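Local structure of SET3, superantigen-like protein (1M4V) at residues 132-137 and 188-193; 54-59 and 87-92; 104-109 and 192-197; 9-14 and 156-161. The protein is of unknown function but shares the two-domain fold of bacterial superantigens and probably acts as a secreted factor directed at the host immune system. All blocks are in the same frame, centred on the assembly; numbering follows the deposited sequence.

Contact 1: residues 132-137 and 188-193. Unlike the reference sequence in segment 132-137: Val135 (reference Ile).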
loop_
_atom_site.group_PDB
_atom_site.type_symbol
_atom_site.label_atom_id
_atom_site.label_comp_id
_atom_site.label_asym_id
_atom_site.label_seq_id
_atom_site.Cartn_x
_atom_site.Cartn_y
_atom_site.Cartn_z
ATOM N N LYS A 132 12.153 0.908 -5.468
ATOM C CA LYS A 132 11.776 2.258 -5.877
ATOM C C LYS A 132 12.188 3.392 -4.934
ATOM O O LYS A 132 12.119 3.259 -3.717
ATOM C CB LYS A 132 10.258 2.309 -6.100
ATOM C CG LYS A 132 9.806 1.641 -7.399
ATOM C CD LYS A 132 8.298 1.382 -7.447
ATOM C CE LYS A 132 7.471 2.621 -7.109
ATOM N NZ LYS A 132 7.862 3.807 -7.913
ATOM N N GLU A 133 12.600 4.514 -5.520
ATOM C CA GLU A 133 13.001 5.691 -4.760
ATOM C C GLU A 133 11.784 6.260 -4.042
ATOM O O GLU A 133 11.902 6.832 -2.952
ATOM C CB GLU A 133 13.598 6.741 -5.703
ATOM C CG GLU A 133 14.744 6.195 -6.536
ATOM C CD GLU A 133 15.324 7.213 -7.499
ATOM O OE1 GLU A 133 14.550 8.045 -8.024
ATOM O OE2 GLU A 133 16.551 7.166 -7.747
ATOM N N GLU A 134 10.618 6.111 -4.671
ATOM C CA GLU A 134 9.357 6.573 -4.099
ATOM C C GLU A 134 8.401 5.403 -3.985
ATOM O O GLU A 134 8.123 4.726 -4.972
ATOM C CB GLU A 134 8.695 7.640 -4.969
ATOM C CG GLU A 134 9.361 8.995 -4.919
ATOM C CD GLU A 134 8.431 10.111 -5.354
ATOM O OE1 GLU A 134 7.249 9.832 -5.647
ATOM O OE2 GLU A 134 8.883 11.271 -5.396
ATOM N N VAL A 135 7.888 5.176 -2.782
ATOM C CA VAL A 135 6.956 4.084 -2.554
ATOM C C VAL A 135 5.751 4.612 -1.792
ATOM O O VAL A 135 5.898 5.363 -0.827
ATOM C CB VAL A 135 7.630 2.938 -1.753
ATOM C CG1 VAL A 135 8.185 3.465 -0.447
ATOM C CG2 VAL A 135 6.626 1.815 -1.498
ATOM N N SER A 136 4.555 4.244 -2.243
ATOM C CA SER A 136 3.340 4.693 -1.583
ATOM C C SER A 136 3.035 3.792 -0.397
ATOM O O SER A 136 3.352 2.598 -0.415
ATOM C CB SER A 136 2.151 4.674 -2.558
ATOM O OG SER A 136 1.808 3.347 -2.949
ATOM N N LEU A 137 2.441 4.365 0.645
ATOM C CA LEU A 137 2.082 3.565 1.807
ATOM C C LEU A 137 1.076 2.524 1.331
ATOM O O LEU A 137 0.964 1.447 1.907
ATOM C CB LEU A 137 1.448 4.432 2.896
ATOM C CG LEU A 137 2.378 5.445 3.569
ATOM C CD1 LEU A 137 1.665 6.067 4.764
ATOM C CD2 LEU A 137 3.660 4.748 4.024
ATOM N N SER A 188 -2.509 8.087 -0.897
ATOM C CA SER A 188 -1.699 8.981 -1.718
ATOM C C SER A 188 -0.438 9.376 -0.949
ATOM O O SER A 188 0.399 10.118 -1.460
ATOM C CB SER A 188 -2.483 10.240 -2.114
ATOM O OG SER A 188 -3.338 9.988 -3.220
ATOM N N ASP A 189 -0.311 8.888 0.284
ATOM C CA ASP A 189 0.867 9.190 1.091
ATOM C C ASP A 189 2.058 8.436 0.506
ATOM O O ASP A 189 1.973 7.240 0.243
ATOM C CB ASP A 189 0.657 8.775 2.549
ATOM C CG ASP A 189 -0.399 9.612 3.248
ATOM O OD1 ASP A 189 -0.830 10.639 2.675
ATOM O OD2 ASP A 189 -0.793 9.244 4.374
ATOM N N VAL A 190 3.164 9.146 0.312
ATOM C CA VAL A 190 4.369 8.564 -0.268
ATOM C C VAL A 190 5.585 8.795 0.616
ATOM O O VAL A 190 5.652 9.783 1.344
ATOM C CB VAL A 190 4.653 9.182 -1.657
ATOM C CG1 VAL A 190 5.971 8.655 -2.219
ATOM C CG2 VAL A 190 3.504 8.868 -2.605
ATOM N N ILE A 191 6.542 7.872 0.553
ATOM C CA ILE A 191 7.779 7.998 1.316
ATOM C C ILE A 191 8.945 7.598 0.417
ATOM O O ILE A 191 8.743 6.998 -0.643
ATOM C CB ILE A 191 7.794 7.089 2.580
ATOM C CG1 ILE A 191 7.670 5.617 2.183
ATOM C CG2 ILE A 191 6.671 7.494 3.534
ATOM C CD1 ILE A 191 7.749 4.660 3.360
ATOM N N ASP A 192 10.160 7.955 0.820
ATOM C CA ASP A 192 11.336 7.590 0.046
ATOM C C ASP A 192 11.647 6.154 0.465
ATOM O O ASP A 192 11.857 5.878 1.648
ATOM C CB ASP A 192 12.512 8.505 0.392
ATOM C CG ASP A 192 13.717 8.262 -0.486
ATOM O OD1 ASP A 192 14.040 7.084 -0.741
ATOM O OD2 ASP A 192 14.348 9.251 -0.917
ATOM N N GLY A 193 11.665 5.246 -0.504
ATOM C CA GLY A 193 11.928 3.848 -0.208
ATOM C C GLY A 193 13.238 3.613 0.520
ATOM O O GLY A 193 13.379 2.641 1.262
HETATM O O HOH W 1 12.516 9.677 -3.115
#
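Val135 and Ile191 form the hydrogen-bonded pair in a small antiparallel sheet, strand 134-136 against strand 190-192. Val135 N reaches Ile191 O at 2.9 Å, almost straight, and Ile191 N gives a bond back to Val135 O. On one face their beta-branched side chains, a type well suited to extended backbone, lie side by side and point the same way. Each sets CG1 between its backbone N and carbonyl carbon (chi1 56° in Val135, 61° in Ile191). This puts Val135 CG1 3.4 Å from Ile191 CG1, tighter than usual van der Waals contact. Leu137 widens the apolar patch: CD2 comes to 4.1 Å from Ile191 CG2 at about a right angle, while CD1 rests 3.6 Å from Asp189 CB. Leu137 N is held by Asp189 O just where a helix begins, with Ser136 as its N-cap.

The other end is looser and wetter. Gly193 N approaches Glu133 O from above the carbonyl plane, at 2.9 Å, and a water donates both to this oxygen and, weakly, to OD2 of Asp192, which also forms a salt bridge with Arg194. Having no side chain, Gly193 can lay its CA against Lys132 O. On the face of Glu134 and Val190 the packing is thin, Glu134 OE1 standing 3.8 Å from Val190 CG1; that carboxylate is engaged by Arg64 and Lys96 N.

Val135 and Ile191 both touch Leu140 of helix 137-152, Leu137 and Ile191 meet Tyr174 of strand 173-177, and Glu134 and Val190 turn to Thr95 of strand 88-96.

Contact 2: residues 54-59 and 87-92. Unlike the reference sequence in segment 87-92: Phe89 (reference Tyr).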
loop_
_atom_site.group_PDB
_atom_site.type_symbol
_atom_site.label_atom_id
_atom_site.label_comp_id
_atom_site.label_asym_id
_atom_site.label_seq_id
_atom_site.Cartn_x
_atom_site.Cartn_y
_atom_site.Cartn_z
ATOM N N ARG A 54 -8.363 4.845 -14.119
ATOM C CA ARG A 54 -8.611 6.138 -13.499
ATOM C C ARG A 54 -8.233 6.031 -12.031
ATOM O O ARG A 54 -8.723 5.154 -11.320
ATOM C CB ARG A 54 -10.083 6.542 -13.607
ATOM C CG ARG A 54 -10.335 7.967 -13.135
ATOM C CD ARG A 54 -11.817 8.289 -13.015
ATOM N NE ARG A 54 -12.469 7.471 -11.998
ATOM C CZ ARG A 54 -13.736 7.614 -11.622
ATOM N NH1 ARG A 54 -14.492 8.548 -12.183
ATOM N NH2 ARG A 54 -14.245 6.825 -10.684
ATOM N N ILE A 55 -7.368 6.933 -11.584
ATOM C CA ILE A 55 -6.905 6.945 -10.205
ATOM C C ILE A 55 -7.391 8.185 -9.461
ATOM O O ILE A 55 -7.232 9.299 -9.950
ATOM C CB ILE A 55 -5.359 6.955 -10.140
ATOM C CG1 ILE A 55 -4.788 5.781 -10.940
ATOM C CG2 ILE A 55 -4.899 6.926 -8.683
ATOM C CD1 ILE A 55 -5.253 4.419 -10.469
ATOM N N GLN A 56 -7.982 8.004 -8.286
ATOM C CA GLN A 56 -8.407 9.164 -7.514
ATOM C C GLN A 56 -7.223 9.489 -6.615
ATOM O O GLN A 56 -6.640 8.586 -6.015
ATOM C CB GLN A 56 -9.633 8.850 -6.656
ATOM C CG GLN A 56 -10.220 10.077 -5.982
ATOM C CD GLN A 56 -11.425 9.755 -5.129
ATOM O OE1 GLN A 56 -12.045 8.707 -5.288
ATOM N NE2 GLN A 56 -11.775 10.667 -4.227
ATOM N N ILE A 57 -6.852 10.763 -6.534
ATOM C CA ILE A 57 -5.721 11.158 -5.702
ATOM C C ILE A 57 -6.152 11.980 -4.495
ATOM O O ILE A 57 -7.188 12.648 -4.523
ATOM C CB ILE A 57 -4.669 11.945 -6.519
ATOM C CG1 ILE A 57 -5.287 13.219 -7.096
ATOM C CG2 ILE A 57 -4.133 11.065 -7.643
ATOM C CD1 ILE A 57 -4.299 14.076 -7.867
ATOM N N PHE A 58 -5.353 11.912 -3.432
ATOM C CA PHE A 58 -5.643 12.616 -2.190
ATOM C C PHE A 58 -4.365 13.238 -1.631
ATOM O O PHE A 58 -3.320 13.216 -2.271
ATOM C CB PHE A 58 -6.199 11.645 -1.137
ATOM C CG PHE A 58 -7.224 10.670 -1.659
ATOM C CD1 PHE A 58 -6.842 9.591 -2.452
ATOM C CD2 PHE A 58 -8.570 10.817 -1.337
ATOM C CE1 PHE A 58 -7.781 8.672 -2.917
ATOM C CE2 PHE A 58 -9.519 9.904 -1.796
ATOM C CZ PHE A 58 -9.123 8.827 -2.590
ATOM N N GLY A 59 -4.461 13.786 -0.424
ATOM C CA GLY A 59 -3.306 14.382 0.227
ATOM C C GLY A 59 -2.437 15.305 -0.612
ATOM O O GLY A 59 -2.940 16.126 -1.378
ATOM N N THR A 87 -12.817 0.665 -17.939
ATOM C CA THR A 87 -11.876 1.548 -17.187
ATOM C C THR A 87 -11.839 1.147 -15.717
ATOM O O THR A 87 -12.844 1.239 -15.014
ATOM C CB THR A 87 -12.299 3.032 -17.286
ATOM O OG1 THR A 87 -12.199 3.471 -18.646
ATOM C CG2 THR A 87 -11.397 3.905 -16.421
ATOM N N VAL A 88 -10.675 0.703 -15.254
ATOM C CA VAL A 88 -10.534 0.294 -13.863
ATOM C C VAL A 88 -10.275 1.504 -12.971
ATOM O O VAL A 88 -9.540 2.419 -13.346
ATOM C CB VAL A 88 -9.378 -0.713 -13.694
ATOM C CG1 VAL A 88 -9.577 -1.884 -14.633
ATOM C CG2 VAL A 88 -8.053 -0.038 -13.967
ATOM N N PHE A 89 -10.891 1.504 -11.794
ATOM C CA PHE A 89 -10.731 2.593 -10.840
ATOM C C PHE A 89 -9.934 2.131 -9.622
ATOM O O PHE A 89 -10.149 1.028 -9.113
ATOM C CB PHE A 89 -12.100 3.100 -10.386
ATOM C CG PHE A 89 -12.029 4.254 -9.434
ATOM C CD1 PHE A 89 -11.461 5.466 -9.829
ATOM C CD2 PHE A 89 -12.532 4.135 -8.139
ATOM C CE1 PHE A 89 -11.399 6.543 -8.949
ATOM C CE2 PHE A 89 -12.473 5.210 -7.251
ATOM C CZ PHE A 89 -11.907 6.416 -7.655
ATOM N N SER A 90 -9.019 2.981 -9.162
ATOM C CA SER A 90 -8.182 2.676 -8.006
ATOM C C SER A 90 -7.877 3.949 -7.214
ATOM O O SER A 90 -7.986 5.056 -7.743
ATOM C CB SER A 90 -6.877 2.016 -8.465
ATOM O OG SER A 90 -6.033 1.740 -7.363
ATOM N N TYR A 91 -7.490 3.784 -5.951
ATOM C CA TYR A 91 -7.183 4.914 -5.072
ATOM C C TYR A 91 -5.691 5.161 -4.875
ATOM O O TYR A 91 -4.973 4.270 -4.428
ATOM C CB TYR A 91 -7.775 4.692 -3.681
ATOM C CG TYR A 91 -9.272 4.552 -3.614
ATOM C CD1 TYR A 91 -10.112 5.493 -4.204
ATOM C CD2 TYR A 91 -9.852 3.516 -2.884
ATOM C CE1 TYR A 91 -11.498 5.407 -4.064
ATOM C CE2 TYR A 91 -11.228 3.422 -2.736
ATOM C CZ TYR A 91 -12.044 4.369 -3.325
ATOM O OH TYR A 91 -13.406 4.286 -3.154
ATOM N N GLY A 92 -5.246 6.379 -5.180
ATOM C CA GLY A 92 -3.849 6.743 -5.000
ATOM C C GLY A 92 -2.810 5.814 -5.599
ATOM O O GLY A 92 -2.947 5.376 -6.740
#
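Arg54 N binds Val88 O at 2.8 Å and starts a run of four backbone bonds that zips strand 51-57 to strand 88-96 in parallel. Ser90 then uses both backbone groups, its N bonding to Arg54 O and its O accepting from Gln56 N. The last bond is the shortest: Gly92 N reaches Gln56 O at 2.7 Å.

Outward from this backbone, Phe89 is the hub of one face. Its ring is met by the long chains of Arg54 and Gln56, both of which extend CG anti to the backbone N. Arg54 then bends at chi3 (64°), which carries NH2 over one face of the ring, toward its rim, 3.2 Å from Phe89 CD1. The guanidinium stands steeply to the ring, with planes 74° apart, so the two do not stack. Gln56 comes to the ring's edge instead, its OE1 3.3 Å from Phe89 CZ and its amide nearly coplanar with the ring, a setting in which the oxygen meets the weakly positive C-H rim. Farther along, Phe58 CZ touches Tyr91 CD1 at 3.8 Å.

The opposite face carries smaller groups. Ile55 CD1 packs 3.5 Å from Ser90 CB, and compact Ser90 turns its hydroxyl to Val78 O. Such a parallel pairing, within a barrel whose other neighbours run antiparallel, joins the third and fifth strands of the OB-fold, the architecture of this domain.

Contact 3: residues 104-109 and 192-197. Unlike the reference sequence in segment 104-109: Asn107 (reference Ser).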
loop_
_atom_site.group_PDB
_atom_site.type_symbol
_atom_site.label_atom_id
_atom_site.label_comp_id
_atom_site.label_asym_id
_atom_site.label_seq_id
_atom_site.Cartn_x
_atom_site.Cartn_y
_atom_site.Cartn_z
ATOM N N ASP A 104 19.896 -3.924 -8.432
ATOM C CA ASP A 104 18.829 -4.736 -7.864
ATOM C C ASP A 104 18.034 -3.918 -6.843
ATOM O O ASP A 104 17.395 -2.926 -7.204
ATOM C CB ASP A 104 19.421 -5.994 -7.218
ATOM C CG ASP A 104 18.359 -7.002 -6.816
ATOM O OD1 ASP A 104 17.490 -7.327 -7.653
ATOM O OD2 ASP A 104 18.397 -7.480 -5.665
ATOM N N TYR A 105 18.077 -4.311 -5.574
ATOM C CA TYR A 105 17.327 -3.589 -4.544
ATOM C C TYR A 105 18.081 -2.356 -4.060
ATOM O O TYR A 105 19.313 -2.316 -4.099
ATOM C CB TYR A 105 17.013 -4.524 -3.364
ATOM C CG TYR A 105 18.231 -5.028 -2.620
ATOM C CD1 TYR A 105 18.787 -4.297 -1.569
ATOM C CD2 TYR A 105 18.854 -6.223 -2.993
ATOM C CE1 TYR A 105 19.937 -4.741 -0.912
ATOM C CE2 TYR A 105 20.004 -6.673 -2.339
ATOM C CZ TYR A 105 20.540 -5.925 -1.304
ATOM O OH TYR A 105 21.694 -6.351 -0.677
ATOM N N LEU A 106 17.351 -1.336 -3.623
ATOM C CA LEU A 106 18.016 -0.135 -3.141
ATOM C C LEU A 106 17.900 -0.037 -1.626
ATOM O O LEU A 106 18.504 0.827 -0.992
ATOM C CB LEU A 106 17.465 1.112 -3.850
ATOM C CG LEU A 106 16.232 1.908 -3.433
ATOM C CD1 LEU A 106 15.797 2.743 -4.639
ATOM C CD2 LEU A 106 15.115 1.013 -2.979
ATOM N N ASN A 107 17.135 -0.960 -1.053
ATOM C CA ASN A 107 16.948 -1.037 0.390
ATOM C C ASN A 107 16.346 -2.406 0.697
ATOM O O ASN A 107 15.540 -2.927 -0.082
ATOM C CB ASN A 107 16.027 0.092 0.878
ATOM C CG ASN A 107 16.061 0.265 2.394
ATOM O OD1 ASN A 107 16.923 -0.291 3.080
ATOM N ND2 ASN A 107 15.123 1.050 2.923
ATOM N N ALA A 108 16.760 -2.993 1.816
ATOM C CA ALA A 108 16.278 -4.304 2.228
ATOM C C ALA A 108 15.922 -4.303 3.709
ATOM O O ALA A 108 16.536 -5.009 4.506
ATOM C CB ALA A 108 17.342 -5.360 1.950
ATOM N N PRO A 109 14.921 -3.501 4.097
ATOM C CA PRO A 109 14.521 -3.447 5.506
ATOM C C PRO A 109 13.941 -4.770 5.983
ATOM O O PRO A 109 13.296 -5.487 5.221
ATOM C CB PRO A 109 13.478 -2.337 5.523
ATOM C CG PRO A 109 12.843 -2.474 4.166
ATOM C CD PRO A 109 14.051 -2.648 3.272
ATOM N N ASP A 192 10.160 7.955 0.820
ATOM C CA ASP A 192 11.336 7.590 0.046
ATOM C C ASP A 192 11.647 6.154 0.465
ATOM O O ASP A 192 11.857 5.878 1.648
ATOM C CB ASP A 192 12.512 8.505 0.392
ATOM C CG ASP A 192 13.717 8.262 -0.486
ATOM O OD1 ASP A 192 14.040 7.084 -0.741
ATOM O OD2 ASP A 192 14.348 9.251 -0.917
ATOM N N GLY A 193 11.665 5.246 -0.504
ATOM C CA GLY A 193 11.928 3.848 -0.208
ATOM C C GLY A 193 13.238 3.613 0.520
ATOM O O GLY A 193 13.379 2.641 1.262
ATOM N N ARG A 194 14.196 4.509 0.315
ATOM C CA ARG A 194 15.503 4.387 0.953
ATOM C C ARG A 194 15.499 4.812 2.423
ATOM O O ARG A 194 16.463 4.569 3.149
ATOM C CB ARG A 194 16.523 5.223 0.176
ATOM C CG ARG A 194 16.727 4.734 -1.250
ATOM C CD ARG A 194 17.307 5.821 -2.142
ATOM N NE ARG A 194 16.362 6.917 -2.333
ATOM C CZ ARG A 194 16.499 7.868 -3.250
ATOM N NH1 ARG A 194 17.547 7.861 -4.065
ATOM N NH2 ARG A 194 15.587 8.820 -3.360
ATOM N N ASN A 195 14.413 5.437 2.866
ATOM C CA ASN A 195 14.340 5.894 4.249
ATOM C C ASN A 195 13.625 4.951 5.216
ATOM O O ASN A 195 13.421 5.292 6.382
ATOM C CB ASN A 195 13.704 7.285 4.316
ATOM C CG ASN A 195 14.575 8.352 3.680
ATOM O OD1 ASN A 195 15.801 8.257 3.699
ATOM N ND2 ASN A 195 13.946 9.383 3.134
ATOM N N ILE A 196 13.242 3.773 4.735
ATOM C CA ILE A 196 12.586 2.794 5.593
ATOM C C ILE A 196 13.686 2.082 6.370
ATOM O O ILE A 196 14.614 1.526 5.786
ATOM C CB ILE A 196 11.788 1.754 4.773
ATOM C CG1 ILE A 196 10.665 2.454 4.001
ATOM C CG2 ILE A 196 11.216 0.689 5.709
ATOM C CD1 ILE A 196 9.953 1.567 2.994
ATOM N N GLU A 197 13.594 2.117 7.691
ATOM C CA GLU A 197 14.600 1.480 8.528
ATOM C C GLU A 197 14.267 0.020 8.804
ATOM O O GLU A 197 15.111 -0.872 8.636
ATOM C CB GLU A 197 14.717 2.224 9.861
ATOM C CG GLU A 197 15.634 1.557 10.880
ATOM C CD GLU A 197 17.053 1.389 10.370
ATOM O OE1 GLU A 197 17.465 2.174 9.492
ATOM O OE2 GLU A 197 17.762 0.483 10.859
HETATM O O HOH W 2 18.580 2.454 1.798
HETATM O O HOH W 3 17.005 -0.597 5.965
#
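Asn107, which with Leu106 makes a classic beta bulge opposite Ile130, sends its amide across to the turn that leads into strand 196-203. With CG anti to the backbone N (chi1 -166°), the side chain reaches far enough for one nitrogen to serve two carbonyls. Asn107 ND2 bonds to Gly193 O at 2.9 Å and to Ile196 O at 2.9 Å. Both acceptors lie close to the amide plane, and both bonds are nearly straight: one N-H is spent on the turn and one on the first residue of the strand, and the rotation of the amide about its CB-CG bond is set.

The turn has its own brace. Asp192 OD1 accepts from Arg194 N, forming an Asx turn, and on its syn lone pair from Arg194 NE, at 2.8 Å. Arg194 NH2 completes a side-on salt bridge to Asp192 OD2. Strand 196-203, which follows directly, lies beside the parallel strand 110-117 in the mixed sheet of the beta-grasp domain.

Packing adds to these polar ties. The aliphatic part of Arg194 serves as a hydrocarbon surface, its CG 3.6 Å from Leu106 CG, and the two side chains cross at about a right angle. Pro109, just before strand 110-117, sets its CB 3.8 Å from Ile196 CG2. A water donates to both Leu106 O and Arg194 O over rather long distances, bridging the two backbones.

Contact 4: residues 9-14 and 156-161. Unlike the reference sequence in segment 156-161: Asp161 (reference Ala).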
loop_
_atom_site.group_PDB
_atom_site.type_symbol
_atom_site.label_atom_id
_atom_site.label_comp_id
_atom_site.label_asym_id
_atom_site.label_seq_id
_atom_site.Cartn_x
_atom_site.Cartn_y
_atom_site.Cartn_z
ATOM N N ASN A 9 -19.839 -9.775 16.342
ATOM C CA ASN A 9 -19.592 -11.205 16.208
ATOM C C ASN A 9 -19.704 -11.770 14.797
ATOM O O ASN A 9 -20.046 -12.939 14.628
ATOM C CB ASN A 9 -20.534 -11.982 17.134
ATOM C CG ASN A 9 -20.502 -11.468 18.559
ATOM O OD1 ASN A 9 -19.433 -11.308 19.148
ATOM N ND2 ASN A 9 -21.678 -11.209 19.124
ATOM N N VAL A 10 -19.428 -10.954 13.785
ATOM C CA VAL A 10 -19.491 -11.435 12.408
ATOM C C VAL A 10 -18.133 -11.294 11.731
ATOM O O VAL A 10 -17.403 -10.333 11.967
ATOM C CB VAL A 10 -20.551 -10.677 11.569
ATOM C CG1 VAL A 10 -21.947 -10.994 12.090
ATOM C CG2 VAL A 10 -20.283 -9.184 11.610
ATOM N N THR A 11 -17.806 -12.262 10.886
ATOM C CA THR A 11 -16.535 -12.275 10.180
ATOM C C THR A 11 -16.627 -11.777 8.737
ATOM O O THR A 11 -15.618 -11.725 8.037
ATOM C CB THR A 11 -15.950 -13.700 10.161
ATOM O OG1 THR A 11 -16.903 -14.599 9.572
ATOM C CG2 THR A 11 -15.637 -14.166 11.576
ATOM N N LYS A 12 -17.819 -11.402 8.284
ATOM C CA LYS A 12 -17.966 -10.941 6.907
ATOM C C LYS A 12 -16.978 -9.835 6.540
ATOM O O LYS A 12 -16.429 -9.828 5.442
ATOM C CB LYS A 12 -19.396 -10.453 6.639
ATOM C CG LYS A 12 -19.775 -9.141 7.324
ATOM C CD LYS A 12 -21.215 -8.750 6.980
ATOM C CE LYS A 12 -21.643 -7.437 7.640
ATOM N NZ LYS A 12 -20.960 -6.249 7.057
ATOM N N ASP A 13 -16.742 -8.904 7.453
ATOM C CA ASP A 13 -15.830 -7.812 7.149
ATOM C C ASP A 13 -14.365 -8.232 7.069
ATOM O O ASP A 13 -13.638 -7.762 6.193
ATOM C CB ASP A 13 -16.020 -6.681 8.156
ATOM C CG ASP A 13 -17.440 -6.134 8.143
ATOM O OD1 ASP A 13 -17.922 -5.759 7.052
ATOM O OD2 ASP A 13 -18.071 -6.083 9.218
ATOM N N ILE A 14 -13.919 -9.114 7.959
ATOM C CA ILE A 14 -12.527 -9.538 7.897
ATOM C C ILE A 14 -12.305 -10.465 6.707
ATOM O O ILE A 14 -11.223 -10.484 6.133
ATOM C CB ILE A 14 -12.056 -10.235 9.191
ATOM C CG1 ILE A 14 -12.951 -11.433 9.507
ATOM C CG2 ILE A 14 -12.035 -9.223 10.341
ATOM C CD1 ILE A 14 -12.425 -12.301 10.637
ATOM N N LYS A 156 -7.991 -15.067 9.338
ATOM C CA LYS A 156 -8.583 -16.392 9.498
ATOM C C LYS A 156 -9.267 -16.289 10.861
ATOM O O LYS A 156 -10.119 -17.098 11.216
ATOM C CB LYS A 156 -7.519 -17.489 9.550
ATOM C CG LYS A 156 -7.021 -17.966 8.193
ATOM C CD LYS A 156 -6.323 -19.320 8.342
ATOM C CE LYS A 156 -5.887 -19.898 7.000
ATOM N NZ LYS A 156 -4.767 -19.136 6.387
ATOM N N LYS A 157 -8.868 -15.265 11.612
ATOM C CA LYS A 157 -9.399 -14.993 12.942
ATOM C C LYS A 157 -9.499 -13.473 13.058
ATOM O O LYS A 157 -8.972 -12.756 12.216
ATOM C CB LYS A 157 -8.429 -15.524 14.003
ATOM C CG LYS A 157 -7.140 -14.713 14.093
ATOM C CD LYS A 157 -6.076 -15.401 14.923
ATOM C CE LYS A 157 -5.455 -16.564 14.162
ATOM N NZ LYS A 157 -4.350 -17.192 14.924
ATOM N N PHE A 158 -10.177 -12.979 14.089
ATOM C CA PHE A 158 -10.282 -11.539 14.272
ATOM C C PHE A 158 -8.902 -10.978 14.590
ATOM O O PHE A 158 -8.227 -11.451 15.504
ATOM C CB PHE A 158 -11.257 -11.205 15.399
ATOM C CG PHE A 158 -12.695 -11.351 15.002
ATOM C CD1 PHE A 158 -13.255 -10.490 14.063
ATOM C CD2 PHE A 158 -13.477 -12.371 15.531
ATOM C CE1 PHE A 158 -14.579 -10.641 13.650
ATOM C CE2 PHE A 158 -14.802 -12.534 15.126
ATOM C CZ PHE A 158 -15.354 -11.665 14.182
ATOM N N PRO A 159 -8.465 -9.963 13.830
ATOM C CA PRO A 159 -7.160 -9.316 14.005
ATOM C C PRO A 159 -7.040 -8.479 15.271
ATOM O O PRO A 159 -5.937 -8.220 15.758
ATOM C CB PRO A 159 -7.034 -8.468 12.746
ATOM C CG PRO A 159 -8.465 -8.063 12.492
ATOM C CD PRO A 159 -9.198 -9.363 12.698
ATOM N N LYS A 160 -8.182 -8.055 15.799
ATOM C CA LYS A 160 -8.214 -7.233 16.999
ATOM C C LYS A 160 -7.216 -6.084 16.875
ATOM O O LYS A 160 -7.298 -5.307 15.925
ATOM C CB LYS A 160 -7.939 -8.098 18.231
ATOM C CG LYS A 160 -9.005 -9.186 18.400
ATOM C CD LYS A 160 -8.871 -9.970 19.693
ATOM C CE LYS A 160 -10.012 -10.980 19.817
ATOM N NZ LYS A 160 -9.968 -11.751 21.094
ATOM N N ASP A 161 -6.266 -5.983 17.798
ATOM C CA ASP A 161 -5.300 -4.889 17.751
ATOM C C ASP A 161 -4.036 -5.113 16.918
ATOM O O ASP A 161 -3.060 -4.384 17.080
ATOM C CB ASP A 161 -4.905 -4.491 19.174
ATOM C CG ASP A 161 -6.094 -4.053 20.000
ATOM O OD1 ASP A 161 -6.915 -3.262 19.489
ATOM O OD2 ASP A 161 -6.210 -4.494 21.163
#
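Phe158 and Ile14 supply most of the buried surface where the N-terminal helix 12-21 meets the loop between helix 137-152 and strand 163-168. In the superantigen fold the N-terminal segment packs against the beta-grasp domain, although the OB-fold strands follow it in the chain, and this contact is one place where it does so. The two segments meet through packing alone.

Phe158 suits this place because its flat ring projects from the loop and offers a face and an edge at once. Ile14, in the first turn of the helix, covers one face. Its CG1 lies between the backbone N and the carbonyl carbon (chi1 57°), which, with an extended chi2, carries CD1 over the ring, 4.0 Å from Phe158 CD1, and to 3.8 Å from Lys157 O. The second branch is used as well: Ile14 CG2 rests 3.7 Å from Pro159 CD. A branched side chain thus touches three successive loop residues. Pro159, whose ring stiffens the backbone, presents a compact apolar surface next to the phenyl group.

The loop is also bonded to the C-terminal residue: Phe158 O accepts from Arg204 NH1, and Lys157 NZ bonds to Arg204 O.

At the far end of the ring, the Thr11 side chain crosses that of Phe158 at about a right angle and sets its methyl, CG2, 3.6 Å from Phe158 CZ. Val10 O lies in the plane of the ring at its edge, 3.3 Å from Phe158 CZ.

In the fold
Contacts 1 and 3 share Asp192 and Gly193: the chain leaves the small sheet of contact 1 and within a few residues enters the central beta-grasp strand of contact 3. Both mix polar and apolar ties, but backbone bonds and a buried apolar face dominate the first, an asparagine side chain the second. Contact 2, in the OB-fold domain, also rests on backbone bonds, but between parallel rather than antiparallel strands; it meets contact 1 where Ser188 OG probably bonds to Phe58 N, across the domain boundary. All are only partly buried: contact 1 lies nearest the chain's centre, about 9 Å between centres, contacts 2 and 3 come next, and contact 4, wholly packing, lies farthest out at about 20 Å.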